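Putative hydrolase (Acinetobacter sp. NBRC 100985, PDB 4XUK) probably hydrolyses organophosphates and lactones, as a zinc-binding member of the metallo-beta-lactamase superfamily. Local coordinates at residues Tyr131-Trp140 and Asn193-Tyr204. The protein carries 2 engineered substitutions. Sequence-based numbering, arbitrary orientation.
With ZN (zinc ion), chain D.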
loop_
_atom_site.group_PDB
_atom_site.type_symbol
_atom_site.label_atom_id
_atom_site.label_comp_id
_atom_site.label_asym_id
_atom_site.label_seq_id
_atom_site.Cartn_x
_atom_site.Cartn_y
_atom_site.Cartn_z
ATOM N N TYR A 131 25.642 14.546 1.039
ATOM C CA TYR A 131 26.581 13.762 0.225
ATOM C C TYR A 131 25.966 13.364 -1.106
ATOM O O TYR A 131 24.779 13.016 -1.181
ATOM C CB TYR A 131 26.932 12.448 0.918
ATOM C CG TYR A 131 27.790 12.573 2.142
ATOM C CD1 TYR A 131 27.241 12.923 3.369
ATOM C CD2 TYR A 131 29.146 12.301 2.078
ATOM C CE1 TYR A 131 28.041 13.025 4.506
ATOM C CE2 TYR A 131 29.951 12.402 3.201
ATOM C CZ TYR A 131 29.390 12.755 4.407
ATOM O OH TYR A 131 30.199 12.850 5.517
ATOM N N VAL A 132 26.794 13.350 -2.144
ATOM C CA VAL A 132 26.393 12.824 -3.447
ATOM C C VAL A 132 27.691 12.320 -4.093
ATOM O O VAL A 132 28.789 12.712 -3.665
ATOM C CB VAL A 132 25.718 13.933 -4.290
ATOM C CG1 VAL A 132 26.755 14.981 -4.711
ATOM C CG2 VAL A 132 24.977 13.346 -5.490
ATOM N N SER A 133 27.599 11.444 -5.090
ATOM C CA SER A 133 28.824 10.864 -5.636
ATOM C C SER A 133 29.682 11.897 -6.371
ATOM O O SER A 133 29.165 12.865 -6.943
ATOM C CB SER A 133 28.520 9.688 -6.560
ATOM O OG SER A 133 28.211 10.138 -7.867
ATOM N N ASN A 134 30.974 11.670 -6.340
ATOM C CA ASN A 134 31.949 12.420 -7.106
ATOM C C ASN A 134 31.583 12.569 -8.580
ATOM O O ASN A 134 31.561 13.634 -9.108
ATOM C CB ASN A 134 33.359 11.815 -6.946
ATOM C CG ASN A 134 33.450 10.341 -7.384
ATOM O OD1 ASN A 134 32.483 9.624 -7.459
ATOM N ND2 ASN A 134 34.644 9.905 -7.649
ATOM N N ASP A 135 31.260 11.449 -9.190
ATOM C CA ASP A 135 30.887 11.412 -10.603
ATOM C C ASP A 135 29.642 12.265 -10.862
ATOM O O ASP A 135 29.542 12.942 -11.883
ATOM C CB ASP A 135 30.626 9.968 -11.060
ATOM C CG ASP A 135 31.877 9.102 -11.038
ATOM O OD1 ASP A 135 32.989 9.650 -10.903
ATOM O OD2 ASP A 135 31.743 7.863 -11.164
ATOM N N GLU A 136 28.697 12.240 -9.926
ATOM C CA GLU A 136 27.431 12.944 -10.114
ATOM C C GLU A 136 27.631 14.450 -10.042
ATOM O O GLU A 136 27.140 15.188 -10.897
ATOM C CB GLU A 136 26.404 12.494 -9.071
ATOM C CG GLU A 136 25.040 13.159 -9.233
ATOM C CD GLU A 136 24.242 12.626 -10.417
ATOM O OE1 GLU A 136 24.679 11.646 -11.059
ATOM O OE2 GLU A 136 23.147 13.175 -10.693
ATOM N N ALA A 137 28.365 14.900 -9.030
ATOM C CA ALA A 137 28.656 16.322 -8.873
ATOM C C ALA A 137 29.485 16.822 -10.054
ATOM O O ALA A 137 29.268 17.931 -10.551
ATOM C CB ALA A 137 29.389 16.566 -7.569
ATOM N N SER A 138 30.433 16.005 -10.502
ATOM C CA SER A 138 31.258 16.382 -11.651
ATOM C C SER A 138 30.429 16.671 -12.900
ATOM O O SER A 138 30.665 17.668 -13.592
ATOM C CB SER A 138 32.295 15.306 -11.954
ATOM O OG SER A 138 33.317 15.309 -10.983
ATOM N N PHE A 139 29.453 15.816 -13.183
ATOM C CA PHE A 139 28.630 15.991 -14.374
ATOM C C PHE A 139 27.770 17.248 -14.319
ATOM O O PHE A 139 27.647 17.963 -15.316
ATOM C CB PHE A 139 27.737 14.765 -14.588
ATOM C CG PHE A 139 26.691 14.954 -15.653
ATOM C CD1 PHE A 139 27.033 14.889 -17.004
ATOM C CD2 PHE A 139 25.366 15.174 -15.312
ATOM C CE1 PHE A 139 26.068 15.047 -17.988
ATOM C CE2 PHE A 139 24.393 15.337 -16.294
ATOM C CZ PHE A 139 24.746 15.272 -17.637
ATOM N N TRP A 140 27.163 17.514 -13.165
ATOM C CA TRP A 140 26.227 18.633 -13.048
ATOM C C TRP A 140 26.858 19.995 -12.748
ATOM O O TRP A 140 26.214 21.029 -12.956
ATOM C CB TRP A 140 25.187 18.340 -11.970
ATOM C CG TRP A 140 24.251 17.231 -12.328
ATOM C CD1 TRP A 140 24.229 15.971 -11.806
ATOM C CD2 TRP A 140 23.191 17.288 -13.290
ATOM N NE1 TRP A 140 23.221 15.238 -12.389
ATOM C CE2 TRP A 140 22.571 16.028 -13.305
ATOM C CE3 TRP A 140 22.713 18.283 -14.147
ATOM C CZ2 TRP A 140 21.490 15.739 -14.137
ATOM C CZ3 TRP A 140 21.648 17.992 -14.980
ATOM C CH2 TRP A 140 21.050 16.734 -14.970
ATOM N N ASN A 193 27.489 1.822 -7.065
ATOM C CA ASN A 193 27.375 2.500 -8.336
ATOM C C ASN A 193 26.256 1.901 -9.175
ATOM O O ASN A 193 26.267 0.709 -9.506
ATOM C CB ASN A 193 28.694 2.481 -9.105
ATOM C CG ASN A 193 28.626 3.308 -10.369
ATOM O OD1 ASN A 193 27.863 2.995 -11.283
ATOM N ND2 ASN A 193 29.409 4.377 -10.423
ATOM N N THR A 194 25.282 2.738 -9.509
ATOM C CA THR A 194 24.183 2.312 -10.357
ATOM C C THR A 194 23.979 3.373 -11.431
ATOM O O THR A 194 22.877 3.857 -11.651
ATOM C CB THR A 194 22.893 2.073 -9.546
ATOM O OG1 THR A 194 22.572 3.242 -8.778
ATOM C CG2 THR A 194 23.066 0.892 -8.607
ATOM N N ALA A 195 25.073 3.738 -12.089
ATOM C CA ALA A 195 25.054 4.766 -13.123
ATOM C C ALA A 195 24.223 4.387 -14.340
ATOM O O ALA A 195 24.025 3.209 -14.628
ATOM C CB ALA A 195 26.481 5.104 -13.558
ATOM N N GLY A 196 23.763 5.409 -15.056
ATOM C CA GLY A 196 23.017 5.228 -16.286
ATOM C C GLY A 196 21.925 6.268 -16.334
ATOM O O GLY A 196 21.898 7.122 -17.222
ATOM N N HIS A 197 21.013 6.190 -15.368
ATOM C CA HIS A 197 19.976 7.202 -15.231
ATOM C C HIS A 197 20.597 8.595 -15.199
ATOM O O HIS A 197 20.097 9.516 -15.836
ATOM C CB HIS A 197 19.162 6.960 -13.966
ATOM C CG HIS A 197 18.093 7.976 -13.737
ATOM N ND1 HIS A 197 17.006 8.123 -14.572
ATOM C CD2 HIS A 197 17.938 8.891 -12.749
ATOM C CE1 HIS A 197 16.229 9.089 -14.105
ATOM N NE2 HIS A 197 16.774 9.567 -13.004
ATOM N N THR A 198 21.684 8.736 -14.442
ATOM C CA THR A 198 22.554 9.908 -14.527
ATOM C C THR A 198 23.971 9.379 -14.451
ATOM O O THR A 198 24.181 8.256 -13.986
ATOM C CB THR A 198 22.340 10.912 -13.366
ATOM O OG1 THR A 198 22.755 10.320 -12.132
ATOM C CG2 THR A 198 20.879 11.370 -13.278
ATOM N N PRO A 199 24.956 10.182 -14.881
ATOM C CA PRO A 199 26.310 9.615 -14.945
ATOM C C PRO A 199 26.888 9.206 -13.588
ATOM O O PRO A 199 27.801 8.378 -13.559
ATOM C CB PRO A 199 27.128 10.741 -15.585
ATOM C CG PRO A 199 26.127 11.509 -16.402
ATOM C CD PRO A 199 24.867 11.482 -15.574
ATOM N N GLY A 200 26.366 9.750 -12.489
ATOM C CA GLY A 200 26.885 9.414 -11.171
ATOM C C GLY A 200 25.812 8.919 -10.217
ATOM O O GLY A 200 25.917 9.095 -8.996
ATOM N N HIS A 201 24.780 8.287 -10.772
ATOM C CA HIS A 201 23.699 7.756 -9.950
ATOM C C HIS A 201 24.228 6.639 -9.073
ATOM O O HIS A 201 24.894 5.725 -9.563
ATOM C CB HIS A 201 22.549 7.246 -10.824
ATOM C CG HIS A 201 21.319 6.889 -10.049
ATOM N ND1 HIS A 201 21.178 5.690 -9.384
ATOM C CD2 HIS A 201 20.177 7.580 -9.822
ATOM C CE1 HIS A 201 19.998 5.655 -8.788
ATOM N NE2 HIS A 201 19.374 6.792 -9.033
ATOM N N PHE A 202 23.956 6.730 -7.774
ATOM C CA PHE A 202 24.343 5.689 -6.833
ATOM C C PHE A 202 23.145 5.252 -6.004
ATOM O O PHE A 202 22.218 6.039 -5.751
ATOM C CB PHE A 202 25.403 6.206 -5.852
ATOM C CG PHE A 202 26.831 5.968 -6.286
ATOM C CD1 PHE A 202 27.354 6.614 -7.398
ATOM C CD2 PHE A 202 27.661 5.132 -5.550
ATOM C CE1 PHE A 202 28.684 6.412 -7.786
ATOM C CE2 PHE A 202 28.985 4.927 -5.929
ATOM C CZ PHE A 202 29.492 5.564 -7.052
ATOM N N SER A 203 23.175 4.004 -5.556
ATOM C CA SER A 203 22.199 3.531 -4.587
ATOM C C SER A 203 22.929 3.334 -3.265
ATOM O O SER A 203 24.159 3.336 -3.237
ATOM C CB SER A 203 21.546 2.229 -5.063
ATOM O OG SER A 203 20.991 2.389 -6.358
ATOM N N TYR A 204 22.178 3.167 -2.173
ATOM C CA TYR A 204 22.772 3.044 -0.853
ATOM C C TYR A 204 22.235 1.808 -0.141
ATOM O O TYR A 204 21.019 1.611 -0.057
ATOM C CB TYR A 204 22.478 4.301 -0.025
ATOM C CG TYR A 204 23.004 5.565 -0.658
ATOM C CD1 TYR A 204 24.362 5.865 -0.619
ATOM C CD2 TYR A 204 22.150 6.454 -1.305
ATOM C CE1 TYR A 204 24.856 7.016 -1.198
ATOM C CE2 TYR A 204 22.637 7.619 -1.889
ATOM C CZ TYR A 204 23.990 7.886 -1.838
ATOM O OH TYR A 204 24.493 9.040 -2.414
HETATM ZN ZN ZN D . 16.020 11.044 -11.618
HETATM O O HOH W 1 25.286 9.991 -6.202
HETATM O O HOH W 2 29.629 6.443 -12.182
HETATM O O HOH W 3 32.055 5.714 -9.660
#
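E136 sends CG anti to its backbone N (chi1 -178°) and bends at chi2 (74°), which carries its carboxylate to the T198-H201 type I turn, while S133, with chi1 at 84°, tucks OG between its backbone N and carbonyl carbon, facing G200. The T198 hydroxyl donates to E136 OE1 on its syn side (OG1 to OE1 2.6 Å), and G200 N adds a weak bond to the same oxygen. The other oxygen, OE2, takes the indole N-H of W140 from above the carboxylate plane (NE1 to OE2 2.7 Å). Serine suits position 133 because one hydroxyl does two jobs: it caps the helix by accepting from E136 N, and S133 OG donates in the carbonyl plane to G200 O, 2.8 Å away. G200 needs its bare backbone here, since a CB would clash with E136 N. Beside it, P199 lays CG over one face of the F139 ring, a CH-pi contact. A water links D135 OD2 to N193 ND2 and P199 O. The carboxylate thus ties the turn after H197, a zinc ligand with H108, H110 and D218, to the helix, consistent with steadying the metal-bearing loop; donors on both oxygens would probably stabilise a negative charge.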